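Local coordinates for protein serpin-12 (Manduca sexta, PDB 6CJ7) that probably inhibits serine proteases by the serpin mechanism, and controls the prophenoloxidase activation system in larval hemolymph, at residues P358-L363 with M374-D379; Q136-W141 with K152-D157; T18-N23 with F41-L46; K174-I179 with P226-E231; A300-L305 with P313-A318. All coordinates share one frame; numbering follows the deposited sequence.

Overall arrangement
The five contacts are spread along an elongated serpin, and three of them form a continuous run. Contact 1, the hairpin of strands 359-365 and 370-377, touches the helix pair of contact 3 through Met374 SD and Val22 CG1 at 4.1 Å. It meets contact 4 through Leu363 CD1 and Phe227 CE1 at 3.6 Å. Contacts 4 and 5 lie on opposite sides of the chain's centre, their own centres about 39 Å apart. Contacts 2 and 5 touch none of the others; between nearest atoms, contact 5 comes within about 5 Å of contact 3 and about 7 Å of contact 2. Residues 332-346, which should belong to the reactive centre loop by comparison with other serpins, are not modelled.

Contact 1: P358-L363 with M374-D379; sequences PFLAIL and MARIMD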
# COMPACT_ATOMS: atom_id res chain seq x y z
N PRO A 358 3.48 -20.05 -1.92
CA PRO A 358 2.92 -18.74 -1.56
C PRO A 358 3.51 -18.15 -0.28
O PRO A 358 3.77 -18.85 0.71
CB PRO A 358 1.42 -19.05 -1.39
CG PRO A 358 1.19 -20.10 -2.37
CD PRO A 358 2.42 -21.00 -2.33
N PHE A 359 3.70 -16.83 -0.30
CA PHE A 359 4.39 -16.13 0.77
C PHE A 359 3.87 -14.71 0.87
O PHE A 359 3.14 -14.23 -0.01
CB PHE A 359 5.92 -16.13 0.57
CG PHE A 359 6.37 -15.41 -0.68
CD1 PHE A 359 6.49 -16.10 -1.88
CD2 PHE A 359 6.72 -14.07 -0.65
CE1 PHE A 359 6.92 -15.46 -3.03
CE2 PHE A 359 7.14 -13.41 -1.79
CZ PHE A 359 7.25 -14.11 -2.99
N LEU A 360 4.23 -14.04 1.96
CA LEU A 360 3.87 -12.65 2.21
C LEU A 360 5.10 -11.77 2.06
O LEU A 360 6.19 -12.13 2.52
CB LEU A 360 3.34 -12.46 3.63
CG LEU A 360 2.06 -13.15 4.05
CD1 LEU A 360 1.72 -12.64 5.45
CD2 LEU A 360 0.93 -12.83 3.06
N ALA A 361 4.94 -10.62 1.41
CA ALA A 361 6.02 -9.65 1.33
C ALA A 361 5.51 -8.31 1.84
O ALA A 361 4.42 -7.87 1.47
CB ALA A 361 6.54 -9.51 -0.11
N ILE A 362 6.31 -7.65 2.68
CA ILE A 362 5.93 -6.38 3.28
C ILE A 362 7.05 -5.41 3.00
O ILE A 362 8.21 -5.69 3.32
CB ILE A 362 5.69 -6.52 4.79
CG1 ILE A 362 4.52 -7.47 5.05
CG2 ILE A 362 5.40 -5.14 5.42
CD1 ILE A 362 4.27 -7.76 6.51
N LEU A 363 6.73 -4.28 2.37
CA LEU A 363 7.69 -3.21 2.20
C LEU A 363 7.60 -2.30 3.41
O LEU A 363 6.54 -1.74 3.70
CB LEU A 363 7.44 -2.43 0.91
CG LEU A 363 8.48 -1.32 0.71
CD1 LEU A 363 9.84 -1.91 0.32
CD2 LEU A 363 7.98 -0.30 -0.32
N MET A 374 1.82 -4.17 1.33
CA MET A 374 1.61 -5.56 1.74
C MET A 374 1.23 -6.36 0.51
O MET A 374 0.40 -5.91 -0.30
CB MET A 374 0.54 -5.69 2.83
CG MET A 374 0.93 -5.03 4.13
SD MET A 374 -0.33 -5.24 5.39
CE MET A 374 -0.14 -6.99 5.78
N ALA A 375 1.84 -7.53 0.34
CA ALA A 375 1.49 -8.35 -0.82
C ALA A 375 1.38 -9.79 -0.38
O ALA A 375 2.28 -10.32 0.28
CB ALA A 375 2.51 -8.22 -1.95
N ARG A 376 0.30 -10.44 -0.79
CA ARG A 376 0.17 -11.88 -0.71
C ARG A 376 0.50 -12.43 -2.09
O ARG A 376 -0.26 -12.24 -3.05
CB ARG A 376 -1.24 -12.26 -0.24
CG ARG A 376 -1.56 -13.78 -0.29
CD ARG A 376 -2.95 -14.03 0.22
NE ARG A 376 -3.90 -13.71 -0.84
CZ ARG A 376 -5.21 -13.61 -0.68
NH1 ARG A 376 -5.76 -13.84 0.49
NH2 ARG A 376 -5.97 -13.29 -1.72
N ILE A 377 1.65 -13.09 -2.21
CA ILE A 377 2.14 -13.57 -3.49
C ILE A 377 1.72 -15.03 -3.61
O ILE A 377 2.35 -15.92 -3.04
CB ILE A 377 3.65 -13.40 -3.63
CG1 ILE A 377 4.04 -11.96 -3.30
CG2 ILE A 377 4.10 -13.83 -5.01
CD1 ILE A 377 3.75 -10.98 -4.39
N MET A 378 0.62 -15.27 -4.35
CA MET A 378 0.17 -16.61 -4.70
C MET A 378 0.81 -17.14 -5.96
O MET A 378 0.87 -18.36 -6.14
CB MET A 378 -1.35 -16.65 -4.90
CG MET A 378 -2.19 -16.19 -3.73
SD MET A 378 -1.76 -16.92 -2.11
CE MET A 378 -2.54 -18.59 -2.16
N ASP A 379 1.24 -16.26 -6.86
CA ASP A 379 1.74 -16.68 -8.17
C ASP A 379 2.64 -15.56 -8.69
O ASP A 379 2.14 -14.57 -9.23
CB ASP A 379 0.58 -16.93 -9.14
CG ASP A 379 1.03 -17.48 -10.49
OD1 ASP A 379 2.25 -17.44 -10.78
OD2 ASP A 379 0.17 -17.94 -11.27
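Ile377 lays its CB over one face of the Phe359 ring, 3.9 Å from the ring centroid, in a CH-pi contact displaced toward the rim. The branches spread, CG1 reaching CE2 at 3.7 Å and CG2 lying near CZ and CE1, so the two side chains run side by side and point the same way. With CG between the backbone N and the carbonyl carbon (chi1 63°), Phe359 carries its ring over Ile377. An alanine in place of Phe359 would probably open a gap above Ile377 and leave its branches without this cover. On the other face of the sheet Leu360 CD2 touches Arg376 CB at 4.0 Å. The backbones form an antiparallel hairpin, the pair that serpin nomenclature calls strands 4 and 5 of sheet B. Phe359 and Ile377 exchange two hydrogen bonds, Ile377 N to Phe359 O being 2.9 Å, and Ala361 and Ala375 exchange two more. Pro358 extends the contact past the strand end, its CB 3.9 Å from Met378 SD. Further out, Val236 and Leu238 of strand 232-239 pack on Phe359, while the guanidinium of Arg376 is held by a salt bridge to Asp246 and by the carbonyls of Ala29, Gln32 and Gly34.

Contact 2: Q136-W141 with K152-D157; sequences QNINSW and KLVSPD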
# COMPACT_ATOMS: atom_id res chain seq x y z
N GLN A 136 -9.48 10.87 -18.25
CA GLN A 136 -8.15 10.88 -18.84
C GLN A 136 -7.25 11.93 -18.18
O GLN A 136 -6.05 11.70 -18.02
CB GLN A 136 -8.24 11.09 -20.34
CG GLN A 136 -8.25 9.78 -21.08
CD GLN A 136 -8.78 9.94 -22.47
OE1 GLN A 136 -9.60 9.14 -22.94
NE2 GLN A 136 -8.34 10.98 -23.14
N ASN A 137 -7.81 13.08 -17.80
CA ASN A 137 -6.99 14.08 -17.12
C ASN A 137 -6.52 13.58 -15.76
O ASN A 137 -5.36 13.80 -15.38
CB ASN A 137 -7.77 15.39 -16.96
CG ASN A 137 -7.75 16.23 -18.22
OD1 ASN A 137 -6.82 16.13 -19.03
ND2 ASN A 137 -8.77 17.06 -18.39
N ILE A 138 -7.38 12.88 -15.02
CA ILE A 138 -6.97 12.33 -13.73
C ILE A 138 -5.91 11.25 -13.94
O ILE A 138 -4.88 11.24 -13.25
CB ILE A 138 -8.18 11.79 -12.97
CG1 ILE A 138 -9.07 12.97 -12.50
CG2 ILE A 138 -7.72 10.95 -11.78
CD1 ILE A 138 -10.45 12.54 -12.03
N ASN A 139 -6.14 10.35 -14.90
CA ASN A 139 -5.18 9.28 -15.14
C ASN A 139 -3.84 9.83 -15.60
O ASN A 139 -2.79 9.31 -15.22
CB ASN A 139 -5.74 8.29 -16.17
CG ASN A 139 -6.81 7.38 -15.60
OD1 ASN A 139 -6.82 7.08 -14.41
ND2 ASN A 139 -7.72 6.93 -16.46
N SER A 140 -3.86 10.86 -16.46
CA SER A 140 -2.60 11.45 -16.91
C SER A 140 -1.83 12.07 -15.75
O SER A 140 -0.60 11.96 -15.69
CB SER A 140 -2.86 12.50 -17.99
OG SER A 140 -3.15 11.89 -19.23
N TRP A 141 -2.53 12.72 -14.83
CA TRP A 141 -1.87 13.27 -13.65
C TRP A 141 -1.26 12.16 -12.80
O TRP A 141 -0.10 12.26 -12.36
CB TRP A 141 -2.83 14.11 -12.82
CG TRP A 141 -2.18 14.63 -11.58
CD1 TRP A 141 -1.39 15.73 -11.47
CD2 TRP A 141 -2.23 14.03 -10.28
NE1 TRP A 141 -0.95 15.87 -10.17
CE2 TRP A 141 -1.45 14.84 -9.42
CE3 TRP A 141 -2.86 12.90 -9.75
CZ2 TRP A 141 -1.27 14.54 -8.07
CZ3 TRP A 141 -2.69 12.61 -8.41
CH2 TRP A 141 -1.90 13.43 -7.58
N LYS A 152 -4.19 4.00 -15.60
CA LYS A 152 -5.57 3.73 -16.01
C LYS A 152 -6.46 3.41 -14.81
O LYS A 152 -7.34 2.55 -14.88
CB LYS A 152 -5.63 2.58 -17.03
CG LYS A 152 -4.96 2.88 -18.38
CD LYS A 152 -5.74 3.92 -19.18
CE LYS A 152 -4.83 4.77 -20.08
NZ LYS A 152 -4.22 4.00 -21.21
N LEU A 153 -6.25 4.12 -13.70
CA LEU A 153 -7.00 3.82 -12.48
C LEU A 153 -8.47 4.24 -12.59
O LEU A 153 -9.35 3.52 -12.11
CB LEU A 153 -6.34 4.52 -11.28
CG LEU A 153 -7.03 4.36 -9.92
CD1 LEU A 153 -7.13 2.88 -9.53
CD2 LEU A 153 -6.30 5.16 -8.84
N VAL A 154 -8.75 5.39 -13.20
CA VAL A 154 -10.11 5.94 -13.25
C VAL A 154 -10.75 5.56 -14.58
O VAL A 154 -10.16 5.76 -15.65
CB VAL A 154 -10.10 7.47 -13.07
CG1 VAL A 154 -11.53 8.02 -13.16
CG2 VAL A 154 -9.46 7.85 -11.75
N SER A 155 -12.03 5.03 -14.51
CA SER A 155 -12.75 4.74 -15.74
C SER A 155 -13.74 5.86 -16.06
O SER A 155 -14.40 6.39 -15.15
CB SER A 155 -13.51 3.42 -15.64
OG SER A 155 -14.34 3.25 -16.78
N PRO A 156 -13.86 6.23 -17.33
CA PRO A 156 -14.87 7.25 -17.70
C PRO A 156 -16.29 6.82 -17.37
O PRO A 156 -17.15 7.68 -17.15
CB PRO A 156 -14.67 7.41 -19.21
CG PRO A 156 -13.31 6.86 -19.50
CD PRO A 156 -13.06 5.79 -18.49
N ASP A 157 -16.56 5.52 -17.32
CA ASP A 157 -17.90 5.06 -16.99
C ASP A 157 -18.23 5.22 -15.52
O ASP A 157 -19.41 5.10 -15.15
CB ASP A 157 -18.05 3.59 -17.42
CG ASP A 157 -17.89 3.41 -18.91
OD1 ASP A 157 -18.35 4.29 -19.67
OD2 ASP A 157 -17.28 2.40 -19.32
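Asn139 and Val154 show how a single carboxamide can tie a helix to the loop that follows it. The Asn139 CB bond is directed toward the loop, and CG lies beside the backbone N, anti to the carbonyl carbon (chi1 -75°). Here CG is 3.7 Å from Val154 N, with the amide plane turned to meet the peptide atoms of that one residue. At the tip the two branches part company. OD1 accepts from Val154 N at 2.8 Å through a nearly straight bond (171°) that arrives in the carbonyl plane on a lone pair. ND2 donates in return to Val154 O, also at 2.8 Å, and that oxygen is likewise used on a lone pair while lying close to the plane of the Asn139 amide. With both ends engaged, the side chain is kept from rotating and both backbone polar groups of Val154 are satisfied in a buried setting. A leucine in its place would probably leave Val154 N and Val154 O without their mates and the loop less firmly tied. Val154 CB also rests 3.6 Å from OD1, so its hydrocarbon flanks the amide. From the preceding residue, Ile138 CG2 meets Val154 CG2 at 3.6 Å, the two side chains crossing at about a right angle. The helix, 131-145, corresponds to helix F of serpins, which lies across the central sheet A. Beneath the contact, Leu153 and Val154 rest on Leu319 of strand 317-326, and Ile138 on Phe100 of strand 92-102.

Contact 3: T18-N23 with F41-L46; sequences TSFGVN and FSITIL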
# COMPACT_ATOMS: atom_id res chain seq x y z
N THR A 18 -0.83 3.14 10.74
CA THR A 18 -1.47 2.59 9.55
C THR A 18 -2.33 1.37 9.86
O THR A 18 -2.65 0.60 8.95
CB THR A 18 -0.42 2.25 8.48
OG1 THR A 18 0.56 1.35 9.01
CG2 THR A 18 0.27 3.51 7.97
N SER A 19 -2.75 1.21 11.12
CA SER A 19 -3.55 0.05 11.49
C SER A 19 -4.83 -0.07 10.66
O SER A 19 -5.22 -1.18 10.29
CB SER A 19 -3.89 0.09 12.98
OG SER A 19 -4.60 1.28 13.28
N PHE A 20 -5.49 1.05 10.36
CA PHE A 20 -6.70 0.97 9.53
C PHE A 20 -6.39 0.31 8.19
O PHE A 20 -7.11 -0.60 7.75
CB PHE A 20 -7.31 2.36 9.31
CG PHE A 20 -8.49 2.33 8.39
CD1 PHE A 20 -9.69 1.82 8.82
CD2 PHE A 20 -8.39 2.81 7.09
CE1 PHE A 20 -10.79 1.77 7.98
CE2 PHE A 20 -9.49 2.76 6.24
CZ PHE A 20 -10.69 2.24 6.70
N GLY A 21 -5.34 0.79 7.52
CA GLY A 21 -4.97 0.23 6.22
C GLY A 21 -4.59 -1.23 6.28
O GLY A 21 -4.90 -2.00 5.36
N VAL A 22 -3.90 -1.65 7.35
CA VAL A 22 -3.60 -3.08 7.51
C VAL A 22 -4.89 -3.88 7.67
O VAL A 22 -5.04 -4.97 7.09
CB VAL A 22 -2.64 -3.31 8.68
CG1 VAL A 22 -2.38 -4.80 8.89
CG2 VAL A 22 -1.32 -2.62 8.41
N ASN A 23 -5.83 -3.37 8.48
CA ASN A 23 -7.12 -4.04 8.66
C ASN A 23 -7.87 -4.16 7.33
O ASN A 23 -8.48 -5.20 7.05
CB ASN A 23 -7.98 -3.27 9.67
CG ASN A 23 -7.37 -3.21 11.06
OD1 ASN A 23 -6.60 -4.08 11.45
ND2 ASN A 23 -7.75 -2.18 11.82
N PHE A 41 -0.32 2.39 3.95
CA PHE A 41 -0.04 3.82 4.00
C PHE A 41 -1.05 4.62 3.17
O PHE A 41 -1.70 5.54 3.67
CB PHE A 41 1.41 4.05 3.55
CG PHE A 41 1.79 5.49 3.40
CD1 PHE A 41 1.88 6.32 4.51
CD2 PHE A 41 2.06 6.02 2.15
CE1 PHE A 41 2.24 7.65 4.38
CE2 PHE A 41 2.42 7.35 2.01
CZ PHE A 41 2.51 8.16 3.12
N SER A 42 -1.22 4.24 1.89
CA SER A 42 -2.13 4.99 1.01
C SER A 42 -3.56 4.91 1.50
O SER A 42 -4.31 5.89 1.40
CB SER A 42 -2.07 4.44 -0.42
OG SER A 42 -0.77 4.43 -0.94
N ILE A 43 -3.98 3.75 1.99
CA ILE A 43 -5.37 3.60 2.43
C ILE A 43 -5.61 4.44 3.68
O ILE A 43 -6.67 5.06 3.83
CB ILE A 43 -5.70 2.12 2.65
CG1 ILE A 43 -5.62 1.37 1.32
CG2 ILE A 43 -7.08 1.97 3.29
CD1 ILE A 43 -5.68 -0.15 1.46
N THR A 44 -4.64 4.48 4.59
CA THR A 44 -4.77 5.31 5.78
C THR A 44 -4.76 6.80 5.42
O THR A 44 -5.55 7.58 5.96
CB THR A 44 -3.66 4.98 6.79
OG1 THR A 44 -3.69 3.57 7.08
CG2 THR A 44 -3.87 5.74 8.10
N ILE A 45 -3.88 7.19 4.48
CA ILE A 45 -3.80 8.59 4.05
C ILE A 45 -5.15 9.06 3.51
O ILE A 45 -5.59 10.18 3.78
CB ILE A 45 -2.69 8.77 3.00
CG1 ILE A 45 -1.31 8.72 3.65
CG2 ILE A 45 -2.86 10.10 2.25
CD1 ILE A 45 -0.91 10.03 4.30
N LEU A 46 -5.82 8.20 2.73
CA LEU A 46 -7.14 8.52 2.22
C LEU A 46 -8.07 8.93 3.35
O LEU A 46 -8.70 10.01 3.31
CB LEU A 46 -7.68 7.28 1.48
CG LEU A 46 -9.05 7.27 0.79
CD1 LEU A 46 -10.21 7.03 1.74
CD2 LEU A 46 -9.23 8.55 0.06
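Thr44, Thr18 and Ile43 carry this meeting of two helices, with Gly21 marking the place of close approach. Thr44 OG1 lies beside its own backbone N and anti to the carbonyl carbon (chi1 -55°), and from there it accepts from Gly21 N at 3.3 Å, a long bond with an N-H...O angle of 136°. Its own proton goes back to the carbonyl of Pro40, one turn earlier in the same helix, so the hydroxyl is both donor and acceptor inside the protein. Thr18 comes against the same oxygen from the start of the other helix. Its CA is 3.5 Å from Thr44 OG1, and the two side chains cross at about a right angle. The methyl CG2 of Thr18 then settles 4.0 Å from Phe41 CA. Ile43 meets the other helix next to Thr44, its CG2 lying 3.9 Å from Phe20 CE2 and 4.0 Å from Gly21 CA. Gly21 has no CB, and one would fall on Thr44 OG1; its absence allows the axes of 19-23 and 41-46 to pass at 7.4 Å, inclined by 117°. These are helices A and B of the serpin fold. Thr18 and Val22 rest on Pro371 of strand 370-377, Thr44 on Phe77 of helix 70-85, and Ile45 and Leu46 on Asn169 of strand 165-174.

Contact 4: K174-I179 with P226-E231; sequences KGLWEI and PFEYNE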
# COMPACT_ATOMS: atom_id res chain seq x y z
N LYS A 174 10.02 0.75 -6.58
CA LYS A 174 11.07 -0.13 -7.09
C LYS A 174 12.36 0.33 -6.45
O LYS A 174 12.79 1.46 -6.67
CB LYS A 174 11.17 -0.06 -8.62
CG LYS A 174 11.91 -1.27 -9.26
CD LYS A 174 13.40 -1.16 -9.14
CE LYS A 174 14.08 -2.45 -9.58
NZ LYS A 174 15.50 -2.44 -9.20
N GLY A 175 12.97 -0.53 -5.63
CA GLY A 175 14.14 -0.16 -4.86
C GLY A 175 15.40 -0.82 -5.40
O GLY A 175 15.37 -1.64 -6.31
N LEU A 176 16.51 -0.42 -4.80
CA LEU A 176 17.82 -0.99 -5.09
C LEU A 176 18.29 -1.70 -3.82
O LEU A 176 18.35 -1.09 -2.75
CB LEU A 176 18.80 0.11 -5.49
CG LEU A 176 20.15 -0.30 -6.09
CD1 LEU A 176 20.08 -0.21 -7.60
CD2 LEU A 176 21.24 0.61 -5.55
N TRP A 177 18.62 -2.98 -3.93
CA TRP A 177 19.10 -3.70 -2.77
C TRP A 177 20.41 -3.09 -2.27
O TRP A 177 21.22 -2.57 -3.04
CB TRP A 177 19.33 -5.18 -3.08
CG TRP A 177 18.12 -5.90 -3.56
CD1 TRP A 177 17.96 -6.47 -4.80
CD2 TRP A 177 16.91 -6.18 -2.83
NE1 TRP A 177 16.72 -7.06 -4.89
CE2 TRP A 177 16.07 -6.91 -3.70
CE3 TRP A 177 16.46 -5.88 -1.54
CZ2 TRP A 177 14.79 -7.35 -3.31
CZ3 TRP A 177 15.20 -6.31 -1.15
CH2 TRP A 177 14.38 -7.05 -2.04
N GLU A 178 20.61 -3.17 -0.95
CA GLU A 178 21.91 -2.82 -0.37
C GLU A 178 23.03 -3.61 -1.04
O GLU A 178 24.10 -3.06 -1.34
CB GLU A 178 21.86 -3.08 1.13
CG GLU A 178 22.98 -2.48 1.95
CD GLU A 178 22.79 -2.76 3.43
OE1 GLU A 178 22.74 -3.95 3.81
OE2 GLU A 178 22.67 -1.79 4.21
N ILE A 179 22.80 -4.89 -1.27
CA ILE A 179 23.76 -5.75 -1.97
C ILE A 179 23.03 -6.43 -3.12
O ILE A 179 21.92 -6.95 -2.94
CB ILE A 179 24.39 -6.76 -1.00
CG1 ILE A 179 25.27 -6.03 0.01
CG2 ILE A 179 25.22 -7.79 -1.77
CD1 ILE A 179 25.83 -6.91 1.13
N PRO A 226 17.42 -5.59 3.13
CA PRO A 226 17.49 -4.13 3.14
C PRO A 226 17.69 -3.53 1.75
O PRO A 226 18.38 -4.08 0.89
CB PRO A 226 18.71 -3.83 4.03
CG PRO A 226 19.11 -5.15 4.63
CD PRO A 226 18.63 -6.21 3.69
N PHE A 227 17.06 -2.37 1.55
CA PHE A 227 17.31 -1.57 0.36
C PHE A 227 18.41 -0.55 0.66
O PHE A 227 18.92 -0.48 1.78
CB PHE A 227 16.01 -0.92 -0.12
CG PHE A 227 15.03 -1.90 -0.73
CD1 PHE A 227 13.98 -2.42 0.01
CD2 PHE A 227 15.16 -2.30 -2.07
CE1 PHE A 227 13.06 -3.31 -0.57
CE2 PHE A 227 14.26 -3.20 -2.65
CZ PHE A 227 13.21 -3.70 -1.90
N GLU A 228 18.77 0.25 -0.35
CA GLU A 228 19.92 1.14 -0.27
C GLU A 228 19.82 2.09 0.92
O GLU A 228 18.75 2.65 1.19
CB GLU A 228 20.04 1.95 -1.57
CG GLU A 228 21.47 2.37 -1.90
CD GLU A 228 21.59 3.31 -3.09
OE1 GLU A 228 20.59 3.91 -3.52
OE2 GLU A 228 22.72 3.46 -3.61
N TYR A 229 20.93 2.24 1.64
CA TYR A 229 21.04 3.11 2.82
C TYR A 229 20.08 2.69 3.94
O TYR A 229 19.81 3.48 4.85
CB TYR A 229 20.83 4.58 2.44
CG TYR A 229 21.73 5.04 1.32
CD1 TYR A 229 23.11 4.97 1.44
CD2 TYR A 229 21.20 5.52 0.13
CE1 TYR A 229 23.95 5.37 0.41
CE2 TYR A 229 22.03 5.94 -0.91
CZ TYR A 229 23.40 5.85 -0.76
OH TYR A 229 24.23 6.25 -1.79
N ASN A 230 19.62 1.45 3.88
CA ASN A 230 18.64 0.89 4.82
C ASN A 230 17.42 1.79 4.99
O ASN A 230 16.84 1.87 6.06
CB ASN A 230 19.28 0.59 6.18
CG ASN A 230 18.50 -0.46 6.96
OD1 ASN A 230 17.98 -1.42 6.38
ND2 ASN A 230 18.40 -0.28 8.27
N GLU A 231 17.02 2.47 3.91
CA GLU A 231 15.84 3.32 3.97
C GLU A 231 14.58 2.50 4.08
O GLU A 231 13.63 2.88 4.79
CB GLU A 231 15.78 4.21 2.72
CG GLU A 231 16.87 5.26 2.71
CD GLU A 231 16.97 5.98 1.39
OE1 GLU A 231 16.32 5.52 0.40
OE2 GLU A 231 17.72 6.98 1.33
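In the region known in serpins as the breach, at the C-terminal end of strand 165-174, Trp177 stacks on Phe227. The six-membered ring of the indole and the phenyl ring form an offset stack, centroids 4.2 Å apart and planes inclined by 12°. Trp177 CZ3 stands over the Phe227 face, 3.4 Å from CZ, while the carbonyl oxygen of Pro226 lies in the indole plane at its edge, 3.6 Å from Trp177 CE3. That oxygen has a second task, accepting from Glu178 N at 3.0 Å in an essentially straight bond (179°). Glu228 N returns a weak bond to Leu176 O, so the backbones are bridged around the stacked pair. Gly175 lies close to the phenyl ring, its carbonyl carbon 3.7 Å from Phe227 CD2, and a CB there would collide with that atom. Beside the stack, Glu228 sets CG anti to its backbone N (chi1 -152°) and extends beyond it, so that Leu176 CD2 rests 3.7 Å from Glu228 CD. The carboxylate itself is drawn to Arg90 in a salt bridge, which probably keeps it charged although it is buried. Trp177 NE1 donates to the carbonyl of Asp327, just past strand 317-326, and its ring meets Phe181 edge-to-face. Phe227 makes a like T-shaped contact with Phe173, and both stacked rings lie against Leu234 of strand 232-239.

Contact 5: A300-L305 with P313-A318; sequences AELYNL and PQVSSA
Pro313 meets Leu302 and Leu305 with a puckered ring, and no aromatic ring carries the contact. Its CD and CG face the opposing loop: CD lies 3.7 Å from Leu302 O, and CG lies 4.3 Å from Leu305 CD2. Leu302 O is already engaged, since Leu305 N donates to it within a tight turn at 3.0 Å. Across the contact the carbonyl oxygen of Pro313 faces Leu302 CB and Leu302 CD1, each 3.8 Å away. CD1 reaches this place because it is extended from CA (chi2 162°), and it also approaches Val315 CG2. At the far end Ala300 CB packs on Gln314 CB at 3.7 Å. The contact joins the loop before strand 306-307 to the lead-in of strand 317-326, strand 5 of sheet A in serpin terms, close to Met165 and Leu101, which touch both Pro313 and Leu305. Leu302 N finds its partner in Ser312 OG, just ahead of the proline. No hydrogen bond passes directly between 300-305 and 313-318, so their fit depends on shape and the burial of carbon, while Leu302 O and Leu302 N are bonded to Leu305 N and Ser312 OG.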
# COMPACT_ATOMS: atom_id res chain seq x y z
N ALA A 300 -23.17 12.29 4.37
CA ALA A 300 -21.77 12.55 4.70
C ALA A 300 -21.59 13.98 5.17
O ALA A 300 -22.12 14.92 4.56
CB ALA A 300 -20.88 12.30 3.48
N GLU A 301 -20.83 14.14 6.24
CA GLU A 301 -20.58 15.45 6.86
C GLU A 301 -19.14 15.83 6.55
O GLU A 301 -18.23 15.60 7.35
CB GLU A 301 -20.84 15.40 8.36
CG GLU A 301 -22.30 15.20 8.70
CD GLU A 301 -23.11 16.46 8.42
OE1 GLU A 301 -22.55 17.57 8.50
OE2 GLU A 301 -24.31 16.34 8.10
N LEU A 302 -18.94 16.41 5.37
CA LEU A 302 -17.64 16.82 4.87
C LEU A 302 -17.66 18.29 4.47
O LEU A 302 -17.00 18.70 3.51
CB LEU A 302 -17.20 15.93 3.70
CG LEU A 302 -17.02 14.47 4.06
CD1 LEU A 302 -17.03 13.57 2.81
CD2 LEU A 302 -15.73 14.28 4.90
N TYR A 303 -18.44 19.10 5.19
CA TYR A 303 -18.63 20.49 4.82
C TYR A 303 -17.34 21.30 4.93
O TYR A 303 -17.20 22.32 4.25
CB TYR A 303 -19.72 21.11 5.69
CG TYR A 303 -20.22 22.43 5.16
CD1 TYR A 303 -21.10 22.46 4.08
CD2 TYR A 303 -19.82 23.64 5.73
CE1 TYR A 303 -21.57 23.66 3.58
CE2 TYR A 303 -20.28 24.84 5.22
CZ TYR A 303 -21.15 24.85 4.15
OH TYR A 303 -21.61 26.04 3.64
N ASN A 304 -16.39 20.87 5.75
CA ASN A 304 -15.12 21.59 5.85
C ASN A 304 -14.11 21.12 4.82
O ASN A 304 -12.94 21.53 4.88
CB ASN A 304 -14.54 21.47 7.25
CG ASN A 304 -15.29 22.29 8.27
OD1 ASN A 304 -15.44 21.87 9.42
ND2 ASN A 304 -15.75 23.47 7.88
N LEU A 305 -14.52 20.25 3.90
CA LEU A 305 -13.77 19.94 2.70
C LEU A 305 -14.24 20.80 1.52
O LEU A 305 -13.41 21.33 0.77
CB LEU A 305 -13.92 18.45 2.39
CG LEU A 305 -13.13 17.83 1.24
CD1 LEU A 305 -13.04 16.32 1.45
CD2 LEU A 305 -13.79 18.13 -0.09
N PRO A 313 -20.37 17.87 0.12
CA PRO A 313 -20.13 16.78 -0.84
C PRO A 313 -20.05 15.45 -0.11
O PRO A 313 -19.97 15.38 1.11
CB PRO A 313 -18.78 17.15 -1.47
CG PRO A 313 -18.06 17.86 -0.34
CD PRO A 313 -19.13 18.61 0.43
N GLN A 314 -20.11 14.37 -0.89
CA GLN A 314 -19.77 13.06 -0.37
C GLN A 314 -18.78 12.40 -1.32
O GLN A 314 -18.55 12.89 -2.43
CB GLN A 314 -21.00 12.16 -0.17
CG GLN A 314 -21.67 11.71 -1.45
CD GLN A 314 -22.71 12.69 -1.95
OE1 GLN A 314 -23.22 13.54 -1.19
NE2 GLN A 314 -23.02 12.61 -3.23
N VAL A 315 -18.19 11.30 -0.87
CA VAL A 315 -17.23 10.56 -1.69
C VAL A 315 -18.00 9.78 -2.75
O VAL A 315 -18.86 8.95 -2.43
CB VAL A 315 -16.37 9.61 -0.85
CG1 VAL A 315 -15.43 8.81 -1.77
CG2 VAL A 315 -15.57 10.40 0.20
N SER A 316 -17.71 10.06 -4.02
CA SER A 316 -18.33 9.31 -5.11
C SER A 316 -17.52 8.08 -5.47
O SER A 316 -18.09 7.02 -5.75
CB SER A 316 -18.49 10.17 -6.36
OG SER A 316 -19.17 11.38 -6.04
N SER A 317 -16.20 8.22 -5.51
CA SER A 317 -15.31 7.12 -5.84
C SER A 317 -14.07 7.24 -4.96
O SER A 317 -13.59 8.35 -4.72
CB SER A 317 -14.90 7.14 -7.32
OG SER A 317 -16.01 6.83 -8.15
N ALA A 318 -13.60 6.11 -4.45
CA ALA A 318 -12.38 6.04 -3.65
C ALA A 318 -11.51 4.96 -4.28
O ALA A 318 -11.87 3.78 -4.22
CB ALA A 318 -12.68 5.73 -2.18